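Local coordinates for protein putative tetR family transcription regulator (Shewanella loihica, PDB 3PPB) that probably binds DNA through a helix-turn-helix motif and regulates transcription, as a member of the TetR family, at residues L82-F91 / R181-W189; K10-L21 / I35-L46. One frame throughout, in Å; residues are numbered along the deposited sequence.

Overall arrangement
The two contacts lie far apart in this all-helical chain, on opposite sides of its centre. Their centres are about 38 Å apart, and their nearest atoms about 19 Å. They share no helix. Contact 2 comes first along the chain and closes before contact 1 opens. It packs helix 10-24 against helices 32-39 and 43-49 in the N-terminal three-helix region, which includes the predicted helix-turn-helix motif 31-50. Contact 1 joins helix 82-99 to helix 178-192, near the C-terminus, and its second segment also touches the second subunit. This is the usual TetR-family division: a small N-terminal DNA-binding part and a larger helical body through which two subunits pair.

Contact 1 of 2, residues L82-F91 / R181-W189; sequences LKQDAEQLWF and RSASFALFW
Ser184 OG, on helix 178-192, links the two helices. It accepts the indole N-H of Trp90, with NE1 to OG at 3.1 Å and the N-H pointing almost straight at it (165°). The oxygen lies in the indole plane. OG in turn donates to Arg181 O, 2.7 Å away, one turn back in its own helix. With chi1 at 78°, OG lies between the backbone N and the carbonyl carbon and reaches both. Arg181 O also takes the backbone N-H of Phe185, and the Phe91 ring brings its edge to the same oxygen, CZ to O 3.2 Å. The six-membered ring of Trp90 forms an offset stack with the Phe188 ring, planes 18° apart, and Phe188 CB sits almost directly above the centroid of that six-membered ring. The in-plane bond to Ser184 and this stack restrain the indole's rotation. Helices 82-99 and 178-192 belong to the C-terminal helical body of this TetR-like fold, where Phe188 also touches helix 150-170 and Ser184 meets Leu152 of the second subunit. Phe185 is a knob among Ala86, Glu87, Trp90 and Phe91. Glu87 CB lies over one face of its ring and Trp189 CB over the opposite one. Its ring meets the five-membered ring of Trp90 obliquely. At the far end the extended Lys83 chain runs over one face of the Trp189 indole in a CH-pi contact, with CG 3.8 Å from the six-membered ring centroid. Ala86 CB touches Trp189 CZ3 at 3.6 Å, and Leu82 CD2 approaches the edge of the indole at CH2.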
loop_
_atom_site.group_PDB
_atom_site.type_symbol
_atom_site.label_atom_id
_atom_site.label_comp_id
_atom_site.label_asym_id
_atom_site.label_seq_id
_atom_site.Cartn_x
_atom_site.Cartn_y
_atom_site.Cartn_z
ATOM N N LEU A 82 16.839 -20.284 7.696
ATOM C CA LEU A 82 16.143 -19.020 7.626
ATOM C C LEU A 82 15.400 -18.809 6.295
ATOM O O LEU A 82 14.255 -18.361 6.327
ATOM C CB LEU A 82 17.083 -17.836 7.891
ATOM C CG LEU A 82 16.395 -16.457 7.760
ATOM C CD1 LEU A 82 15.522 -16.120 8.982
ATOM C CD2 LEU A 82 17.357 -15.380 7.338
ATOM N N LYS A 83 16.042 -19.072 5.151
ATOM C CA LYS A 83 15.413 -18.873 3.849
ATOM C C LYS A 83 14.176 -19.761 3.715
ATOM O O LYS A 83 13.143 -19.306 3.221
ATOM C CB LYS A 83 16.413 -19.128 2.718
ATOM C CG LYS A 83 15.869 -18.728 1.341
ATOM C CD LYS A 83 16.826 -19.102 0.253
ATOM C CE LYS A 83 16.350 -18.554 -1.068
ATOM N NZ LYS A 83 17.451 -18.574 -2.061
ATOM N N GLN A 84 14.264 -21.009 4.202
ATOM C CA GLN A 84 13.147 -21.949 4.170
ATOM C C GLN A 84 12.005 -21.438 5.025
ATOM O O GLN A 84 10.859 -21.515 4.588
ATOM C CB GLN A 84 13.596 -23.336 4.650
ATOM C CG GLN A 84 12.524 -24.417 4.509
ATOM C CD GLN A 84 12.912 -25.703 5.209
ATOM O OE1 GLN A 84 13.455 -25.725 6.326
ATOM N NE2 GLN A 84 12.614 -26.810 4.564
ATOM N N ASP A 85 12.303 -20.922 6.238
ATOM C CA ASP A 85 11.287 -20.382 7.153
ATOM C C ASP A 85 10.647 -19.140 6.550
ATOM O O ASP A 85 9.418 -19.008 6.611
ATOM C CB ASP A 85 11.878 -20.042 8.534
ATOM C CG ASP A 85 12.453 -21.209 9.336
ATOM O OD1 ASP A 85 12.130 -22.370 9.018
ATOM O OD2 ASP A 85 13.230 -20.955 10.275
ATOM N N ALA A 86 11.488 -18.242 5.955
ATOM C CA ALA A 86 11.026 -17.018 5.294
ATOM C C ALA A 86 10.071 -17.383 4.153
ATOM O O ALA A 86 9.046 -16.742 4.006
ATOM C CB ALA A 86 12.206 -16.213 4.762
ATOM N N GLU A 87 10.382 -18.467 3.400
ATOM C CA GLU A 87 9.538 -18.977 2.317
ATOM C C GLU A 87 8.196 -19.480 2.847
ATOM O O GLU A 87 7.158 -19.113 2.290
ATOM C CB GLU A 87 10.270 -20.075 1.558
ATOM C CG GLU A 87 9.578 -20.499 0.279
ATOM C CD GLU A 87 10.379 -21.559 -0.437
ATOM O OE1 GLU A 87 10.749 -22.566 0.210
ATOM O OE2 GLU A 87 10.704 -21.344 -1.625
ATOM N N GLN A 88 8.213 -20.306 3.918
ATOM C CA GLN A 88 7.002 -20.813 4.578
ATOM C C GLN A 88 6.161 -19.647 5.107
ATOM O O GLN A 88 4.938 -19.678 4.966
ATOM C CB GLN A 88 7.350 -21.742 5.759
ATOM C CG GLN A 88 8.014 -23.069 5.447
ATOM C CD GLN A 88 8.280 -23.833 6.744
ATOM O OE1 GLN A 88 7.363 -24.354 7.394
ATOM N NE2 GLN A 88 9.542 -23.890 7.180
ATOM N N LEU A 89 6.807 -18.618 5.728
ATOM C CA LEU A 89 6.073 -17.474 6.280
ATOM C C LEU A 89 5.422 -16.659 5.173
ATOM O O LEU A 89 4.278 -16.239 5.316
ATOM C CB LEU A 89 6.978 -16.569 7.117
ATOM C CG LEU A 89 7.284 -17.054 8.548
ATOM C CD1 LEU A 89 8.517 -16.412 9.061
ATOM C CD2 LEU A 89 6.107 -16.802 9.505
ATOM N N TRP A 90 6.161 -16.441 4.068
ATOM C CA TRP A 90 5.678 -15.685 2.916
ATOM C C TRP A 90 4.463 -16.384 2.284
ATOM O O TRP A 90 3.439 -15.739 2.073
ATOM C CB TRP A 90 6.814 -15.538 1.908
ATOM C CG TRP A 90 6.411 -14.894 0.621
ATOM C CD1 TRP A 90 6.188 -15.510 -0.571
ATOM C CD2 TRP A 90 6.139 -13.501 0.412
ATOM N NE1 TRP A 90 5.875 -14.579 -1.530
ATOM C CE2 TRP A 90 5.822 -13.339 -0.950
ATOM C CE3 TRP A 90 6.136 -12.368 1.248
ATOM C CZ2 TRP A 90 5.524 -12.090 -1.503
ATOM C CZ3 TRP A 90 5.848 -11.133 0.697
ATOM C CH2 TRP A 90 5.560 -11.000 -0.661
ATOM N N PHE A 91 4.562 -17.701 2.022
ATOM C CA PHE A 91 3.447 -18.399 1.397
ATOM C C PHE A 91 2.283 -18.597 2.387
ATOM O O PHE A 91 1.136 -18.560 1.944
ATOM C CB PHE A 91 3.875 -19.693 0.696
ATOM C CG PHE A 91 4.683 -19.394 -0.557
ATOM C CD1 PHE A 91 4.157 -18.596 -1.578
ATOM C CD2 PHE A 91 5.971 -19.896 -0.714
ATOM C CE1 PHE A 91 4.915 -18.285 -2.719
ATOM C CE2 PHE A 91 6.710 -19.624 -1.880
ATOM C CZ PHE A 91 6.177 -18.814 -2.873
ATOM N N ARG A 181 3.890 -17.843 -8.094
ATOM C CA ARG A 181 4.153 -17.898 -6.649
ATOM C C ARG A 181 5.655 -17.834 -6.365
ATOM O O ARG A 181 6.075 -17.043 -5.517
ATOM C CB ARG A 181 3.552 -19.177 -6.047
ATOM C CG ARG A 181 2.028 -19.206 -6.149
ATOM C CD ARG A 181 1.393 -20.121 -5.110
ATOM N NE ARG A 181 1.898 -21.488 -5.190
ATOM C CZ ARG A 181 1.415 -22.428 -5.989
ATOM N NH1 ARG A 181 0.386 -22.167 -6.783
ATOM N NH2 ARG A 181 1.952 -23.637 -5.997
ATOM N N SER A 182 6.458 -18.634 -7.088
ATOM C CA SER A 182 7.905 -18.646 -6.914
ATOM C C SER A 182 8.499 -17.280 -7.211
ATOM O O SER A 182 9.362 -16.835 -6.456
ATOM C CB SER A 182 8.551 -19.696 -7.806
ATOM O OG SER A 182 8.173 -20.965 -7.314
ATOM N N ALA A 183 8.009 -16.599 -8.273
ATOM C CA ALA A 183 8.502 -15.265 -8.645
ATOM C C ALA A 183 8.220 -14.274 -7.530
ATOM O O ALA A 183 9.088 -13.464 -7.216
ATOM C CB ALA A 183 7.860 -14.811 -9.953
ATOM N N SER A 184 7.046 -14.378 -6.872
ATOM C CA SER A 184 6.682 -13.468 -5.773
ATOM C C SER A 184 7.633 -13.636 -4.603
ATOM O O SER A 184 8.066 -12.622 -4.066
ATOM C CB SER A 184 5.221 -13.630 -5.336
ATOM O OG SER A 184 5.024 -14.768 -4.511
ATOM N N PHE A 185 7.978 -14.865 -4.213
ATOM C CA PHE A 185 8.976 -15.052 -3.130
ATOM C C PHE A 185 10.379 -14.528 -3.547
ATOM O O PHE A 185 11.096 -13.947 -2.721
ATOM C CB PHE A 185 9.108 -16.527 -2.684
ATOM C CG PHE A 185 10.114 -16.693 -1.549
ATOM C CD1 PHE A 185 9.881 -16.130 -0.296
ATOM C CD2 PHE A 185 11.312 -17.375 -1.749
ATOM C CE1 PHE A 185 10.832 -16.245 0.733
ATOM C CE2 PHE A 185 12.254 -17.497 -0.716
ATOM C CZ PHE A 185 11.997 -16.945 0.527
ATOM N N ALA A 186 10.769 -14.747 -4.818
ATOM C CA ALA A 186 12.067 -14.296 -5.334
ATOM C C ALA A 186 12.207 -12.776 -5.192
ATOM O O ALA A 186 13.236 -12.311 -4.691
ATOM C CB ALA A 186 12.247 -14.727 -6.784
ATOM N N LEU A 187 11.140 -12.006 -5.534
ATOM C CA LEU A 187 11.157 -10.538 -5.404
ATOM C C LEU A 187 11.301 -10.169 -3.942
ATOM O O LEU A 187 12.074 -9.286 -3.626
ATOM C CB LEU A 187 9.902 -9.883 -6.003
ATOM C CG LEU A 187 9.833 -9.843 -7.546
ATOM C CD1 LEU A 187 8.409 -9.836 -8.016
ATOM C CD2 LEU A 187 10.612 -8.659 -8.148
ATOM N N PHE A 188 10.600 -10.888 -3.048
ATOM C CA PHE A 188 10.635 -10.645 -1.601
ATOM C C PHE A 188 12.042 -10.921 -1.006
ATOM O O PHE A 188 12.607 -10.047 -0.349
ATOM C CB PHE A 188 9.570 -11.508 -0.914
ATOM C CG PHE A 188 9.583 -11.441 0.593
ATOM C CD1 PHE A 188 9.110 -10.317 1.260
ATOM C CD2 PHE A 188 10.019 -12.525 1.349
ATOM C CE1 PHE A 188 9.087 -10.274 2.660
ATOM C CE2 PHE A 188 10.022 -12.472 2.744
ATOM C CZ PHE A 188 9.559 -11.349 3.392
ATOM N N TRP A 189 12.581 -12.141 -1.220
ATOM C CA TRP A 189 13.870 -12.554 -0.699
ATOM C C TRP A 189 15.019 -11.720 -1.275
ATOM O O TRP A 189 15.865 -11.249 -0.506
ATOM C CB TRP A 189 14.125 -14.055 -0.984
ATOM C CG TRP A 189 15.400 -14.540 -0.346
ATOM C CD1 TRP A 189 16.587 -14.792 -0.974
ATOM C CD2 TRP A 189 15.625 -14.786 1.058
ATOM N NE1 TRP A 189 17.535 -15.190 -0.053
ATOM C CE2 TRP A 189 16.972 -15.188 1.203
ATOM C CE3 TRP A 189 14.813 -14.705 2.214
ATOM C CZ2 TRP A 189 17.531 -15.517 2.456
ATOM C CZ3 TRP A 189 15.365 -15.045 3.446
ATOM C CH2 TRP A 189 16.703 -15.460 3.556
#

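Contact 2 of 2, residues K10-L21 / I35-L46; sequences KKQAILETALQL and IAREAGVATGTL
The helix-turn-helix motif predicted for this TetR-family protein packs here against the helix before it, 10-24. Ile14 is a knob set among Ile35, Ala39, Thr45 and Leu46. Its CG1 meets Val41 CG2 at 3.7 Å, and its CD1 reaches Leu46 CA. The CG2 branch, anti to the backbone N, faces Ile35 CG2 and Leu46 CD1. Ile35 fits the other way, among Ile14, Thr17, Ala18 and Leu21, with its CG1 4.0 Å from Leu21 CD1. The backbones come close at Ala13 and Ala39, whose CB atoms lie 4.1 Å apart. Thr17 turns its methyl CG2 onto Glu38 CB, 3.3 Å away, while its OG1 donates to Ala13 O at 2.9 Å. Near the start of helix 10-24, Lys10 CD rests on Thr45 CG2. Helix 32-39 ends in a Schellman motif with Gly40 at positive phi, and the chain then brings Val41 onto Ile14. Leu56 of helix 53-74 touches Ile14, Ala18 and Ile35. The contact is thus essentially apolar: Thr17 spends its hydroxyl within its own helix, and the two motif helices probably owe much of their placing on helix 10-24 to the fit of small and branched side chains.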
loop_
_atom_site.group_PDB
_atom_site.type_symbol
_atom_site.label_atom_id
_atom_site.label_comp_id
_atom_site.label_asym_id
_atom_site.label_seq_id
_atom_site.Cartn_x
_atom_site.Cartn_y
_atom_site.Cartn_z
ATOM N N LYS A 10 -22.122 -9.282 21.882
ATOM C CA LYS A 10 -22.441 -7.926 21.421
ATOM C C LYS A 10 -21.212 -7.266 20.831
ATOM O O LYS A 10 -21.274 -6.747 19.719
ATOM C CB LYS A 10 -23.012 -7.073 22.569
ATOM C CG LYS A 10 -24.447 -7.409 22.959
ATOM C CD LYS A 10 -24.863 -6.541 24.119
ATOM C CE LYS A 10 -26.294 -6.714 24.520
ATOM N NZ LYS A 10 -26.595 -5.981 25.789
ATOM N N LYS A 11 -20.089 -7.324 21.556
ATOM C CA LYS A 11 -18.808 -6.774 21.131
ATOM C C LYS A 11 -18.364 -7.392 19.811
ATOM O O LYS A 11 -17.901 -6.649 18.946
ATOM C CB LYS A 11 -17.735 -6.973 22.212
ATOM C CG LYS A 11 -16.655 -5.886 22.205
ATOM C CD LYS A 11 -15.503 -6.239 23.137
ATOM C CE LYS A 11 -14.365 -5.262 23.046
ATOM N NZ LYS A 11 -13.196 -5.707 23.851
ATOM N N GLN A 12 -18.562 -8.718 19.622
ATOM C CA GLN A 12 -18.150 -9.422 18.389
ATOM C C GLN A 12 -19.003 -9.023 17.195
ATOM O O GLN A 12 -18.459 -8.887 16.103
ATOM C CB GLN A 12 -18.161 -10.954 18.559
ATOM C CG GLN A 12 -17.433 -11.749 17.466
ATOM C CD GLN A 12 -15.992 -11.340 17.222
ATOM O OE1 GLN A 12 -15.251 -10.934 18.134
ATOM N NE2 GLN A 12 -15.559 -11.475 15.976
ATOM N N ALA A 13 -20.328 -8.837 17.397
ATOM C CA ALA A 13 -21.250 -8.398 16.343
ATOM C C ALA A 13 -20.835 -7.006 15.832
ATOM O O ALA A 13 -20.846 -6.778 14.622
ATOM C CB ALA A 13 -22.682 -8.366 16.872
ATOM N N ILE A 14 -20.421 -6.101 16.763
ATOM C CA ILE A 14 -19.964 -4.749 16.440
ATOM C C ILE A 14 -18.673 -4.833 15.617
ATOM O O ILE A 14 -18.620 -4.262 14.526
ATOM C CB ILE A 14 -19.779 -3.855 17.699
ATOM C CG1 ILE A 14 -21.140 -3.537 18.364
ATOM C CG2 ILE A 14 -19.008 -2.561 17.332
ATOM C CD1 ILE A 14 -21.082 -3.241 19.884
ATOM N N LEU A 15 -17.662 -5.575 16.118
ATOM C CA LEU A 15 -16.365 -5.733 15.451
ATOM C C LEU A 15 -16.511 -6.309 14.032
ATOM O O LEU A 15 -15.982 -5.719 13.096
ATOM C CB LEU A 15 -15.443 -6.602 16.300
ATOM C CG LEU A 15 -14.814 -5.916 17.501
ATOM C CD1 LEU A 15 -14.348 -6.942 18.526
ATOM C CD2 LEU A 15 -13.652 -5.019 17.084
ATOM N N GLU A 16 -17.289 -7.397 13.869
ATOM C CA GLU A 16 -17.570 -8.063 12.581
ATOM C C GLU A 16 -18.329 -7.153 11.603
ATOM O O GLU A 16 -18.044 -7.176 10.404
ATOM C CB GLU A 16 -18.403 -9.342 12.803
ATOM C CG GLU A 16 -17.603 -10.535 13.291
ATOM C CD GLU A 16 -18.378 -11.836 13.356
ATOM O OE1 GLU A 16 -19.235 -12.068 12.470
ATOM O OE2 GLU A 16 -18.104 -12.641 14.275
ATOM N N THR A 17 -19.325 -6.397 12.105
ATOM C CA THR A 17 -20.140 -5.486 11.284
ATOM C C THR A 17 -19.268 -4.298 10.861
ATOM O O THR A 17 -19.331 -3.903 9.694
ATOM C CB THR A 17 -21.427 -5.052 12.025
ATOM O OG1 THR A 17 -22.331 -6.158 12.155
ATOM C CG2 THR A 17 -22.139 -3.920 11.334
ATOM N N ALA A 18 -18.461 -3.739 11.807
ATOM C CA ALA A 18 -17.519 -2.632 11.546
ATOM C C ALA A 18 -16.525 -3.019 10.450
ATOM O O ALA A 18 -16.274 -2.214 9.549
ATOM C CB ALA A 18 -16.769 -2.240 12.820
ATOM N N LEU A 19 -15.981 -4.258 10.513
ATOM C CA LEU A 19 -15.025 -4.762 9.521
ATOM C C LEU A 19 -15.645 -4.710 8.129
ATOM O O LEU A 19 -15.037 -4.152 7.216
ATOM C CB LEU A 19 -14.560 -6.194 9.866
ATOM C CG LEU A 19 -13.675 -6.902 8.819
ATOM C CD1 LEU A 19 -12.238 -6.374 8.842
ATOM C CD2 LEU A 19 -13.676 -8.399 9.036
ATOM N N GLN A 20 -16.867 -5.255 7.980
ATOM C CA GLN A 20 -17.602 -5.241 6.720
ATOM C C GLN A 20 -17.803 -3.806 6.202
ATOM O O GLN A 20 -17.501 -3.521 5.043
ATOM C CB GLN A 20 -18.967 -5.936 6.877
ATOM C CG GLN A 20 -18.891 -7.441 7.081
ATOM N N LEU A 21 -18.292 -2.907 7.061
ATOM C CA LEU A 21 -18.612 -1.539 6.652
ATOM C C LEU A 21 -17.388 -0.678 6.384
ATOM O O LEU A 21 -17.412 0.084 5.417
ATOM C CB LEU A 21 -19.525 -0.857 7.678
ATOM C CG LEU A 21 -20.944 -1.425 7.790
ATOM C CD1 LEU A 21 -21.617 -0.942 9.039
ATOM C CD2 LEU A 21 -21.798 -1.064 6.561
ATOM N N ILE A 35 -23.315 1.102 12.055
ATOM C CA ILE A 35 -22.610 -0.042 12.658
ATOM C C ILE A 35 -23.508 -0.718 13.682
ATOM O O ILE A 35 -23.702 -1.931 13.598
ATOM C CB ILE A 35 -21.242 0.325 13.301
ATOM C CG1 ILE A 35 -20.266 0.963 12.270
ATOM C CG2 ILE A 35 -20.619 -0.916 13.977
ATOM C CD1 ILE A 35 -18.925 1.591 12.878
ATOM N N ALA A 36 -24.053 0.072 14.640
ATOM C CA ALA A 36 -24.924 -0.411 15.713
ATOM C C ALA A 36 -26.131 -1.152 15.152
ATOM O O ALA A 36 -26.371 -2.292 15.561
ATOM C CB ALA A 36 -25.379 0.747 16.592
ATOM N N ARG A 37 -26.857 -0.530 14.188
ATOM C CA ARG A 37 -28.040 -1.099 13.541
ATOM C C ARG A 37 -27.721 -2.419 12.849
ATOM O O ARG A 37 -28.386 -3.428 13.124
ATOM C CB ARG A 37 -28.627 -0.113 12.520
ATOM C CG ARG A 37 -29.952 -0.581 11.892
ATOM C CD ARG A 37 -30.520 0.406 10.886
ATOM N NE ARG A 37 -29.633 0.645 9.740
ATOM C CZ ARG A 37 -28.919 1.752 9.571
ATOM N NH1 ARG A 37 -28.966 2.726 10.474
ATOM N NH2 ARG A 37 -28.147 1.893 8.502
ATOM N N GLU A 38 -26.695 -2.419 11.968
ATOM C CA GLU A 38 -26.303 -3.615 11.236
ATOM C C GLU A 38 -25.849 -4.728 12.205
ATOM O O GLU A 38 -26.055 -5.896 11.894
ATOM C CB GLU A 38 -25.219 -3.299 10.199
ATOM C CG GLU A 38 -25.665 -2.384 9.075
ATOM C CD GLU A 38 -26.409 -3.074 7.955
ATOM O OE1 GLU A 38 -27.592 -3.432 8.156
ATOM O OE2 GLU A 38 -25.810 -3.241 6.868
ATOM N N ALA A 39 -25.289 -4.370 13.380
ATOM C CA ALA A 39 -24.840 -5.345 14.390
ATOM C C ALA A 39 -26.021 -5.843 15.225
ATOM O O ALA A 39 -25.970 -6.950 15.770
ATOM C CB ALA A 39 -23.765 -4.736 15.300
ATOM N N GLY A 40 -27.072 -5.028 15.297
ATOM C CA GLY A 40 -28.268 -5.330 16.067
ATOM C C GLY A 40 -28.094 -4.953 17.523
ATOM O O GLY A 40 -28.539 -5.690 18.408
ATOM N N VAL A 41 -27.392 -3.823 17.779
ATOM C CA VAL A 41 -27.158 -3.280 19.124
ATOM C C VAL A 41 -27.603 -1.816 19.182
ATOM O O VAL A 41 -27.628 -1.134 18.155
ATOM C CB VAL A 41 -25.696 -3.429 19.648
ATOM C CG1 VAL A 41 -25.316 -4.893 19.838
ATOM C CG2 VAL A 41 -24.688 -2.687 18.767
ATOM N N ALA A 42 -27.943 -1.337 20.393
ATOM C CA ALA A 42 -28.295 0.061 20.621
ATOM C C ALA A 42 -27.013 0.881 20.535
ATOM O O ALA A 42 -25.951 0.373 20.909
ATOM C CB ALA A 42 -28.948 0.224 21.985
ATOM N N THR A 43 -27.098 2.136 20.041
ATOM C CA THR A 43 -25.926 3.020 19.906
ATOM C C THR A 43 -25.176 3.145 21.242
ATOM O O THR A 43 -23.947 3.203 21.239
ATOM C CB THR A 43 -26.316 4.393 19.345
ATOM O OG1 THR A 43 -27.470 4.872 20.029
ATOM C CG2 THR A 43 -26.597 4.347 17.855
ATOM N N GLY A 44 -25.914 3.124 22.350
ATOM C CA GLY A 44 -25.376 3.180 23.703
ATOM C C GLY A 44 -24.443 2.024 24.012
ATOM O O GLY A 44 -23.380 2.233 24.603
ATOM N N THR A 45 -24.815 0.801 23.572
ATOM C CA THR A 45 -24.006 -0.416 23.728
ATOM C C THR A 45 -22.702 -0.309 22.907
ATOM O O THR A 45 -21.649 -0.760 23.380
ATOM C CB THR A 45 -24.818 -1.641 23.311
ATOM O OG1 THR A 45 -26.061 -1.631 24.012
ATOM C CG2 THR A 45 -24.082 -2.943 23.566
ATOM N N LEU A 46 -22.772 0.286 21.690
ATOM C CA LEU A 46 -21.586 0.463 20.858
ATOM C C LEU A 46 -20.557 1.350 21.563
ATOM O O LEU A 46 -19.363 1.025 21.550
ATOM C CB LEU A 46 -21.938 1.056 19.479
ATOM C CG LEU A 46 -20.806 1.064 18.437
ATOM C CD1 LEU A 46 -21.356 0.826 17.068
ATOM C CD2 LEU A 46 -20.037 2.386 18.435
#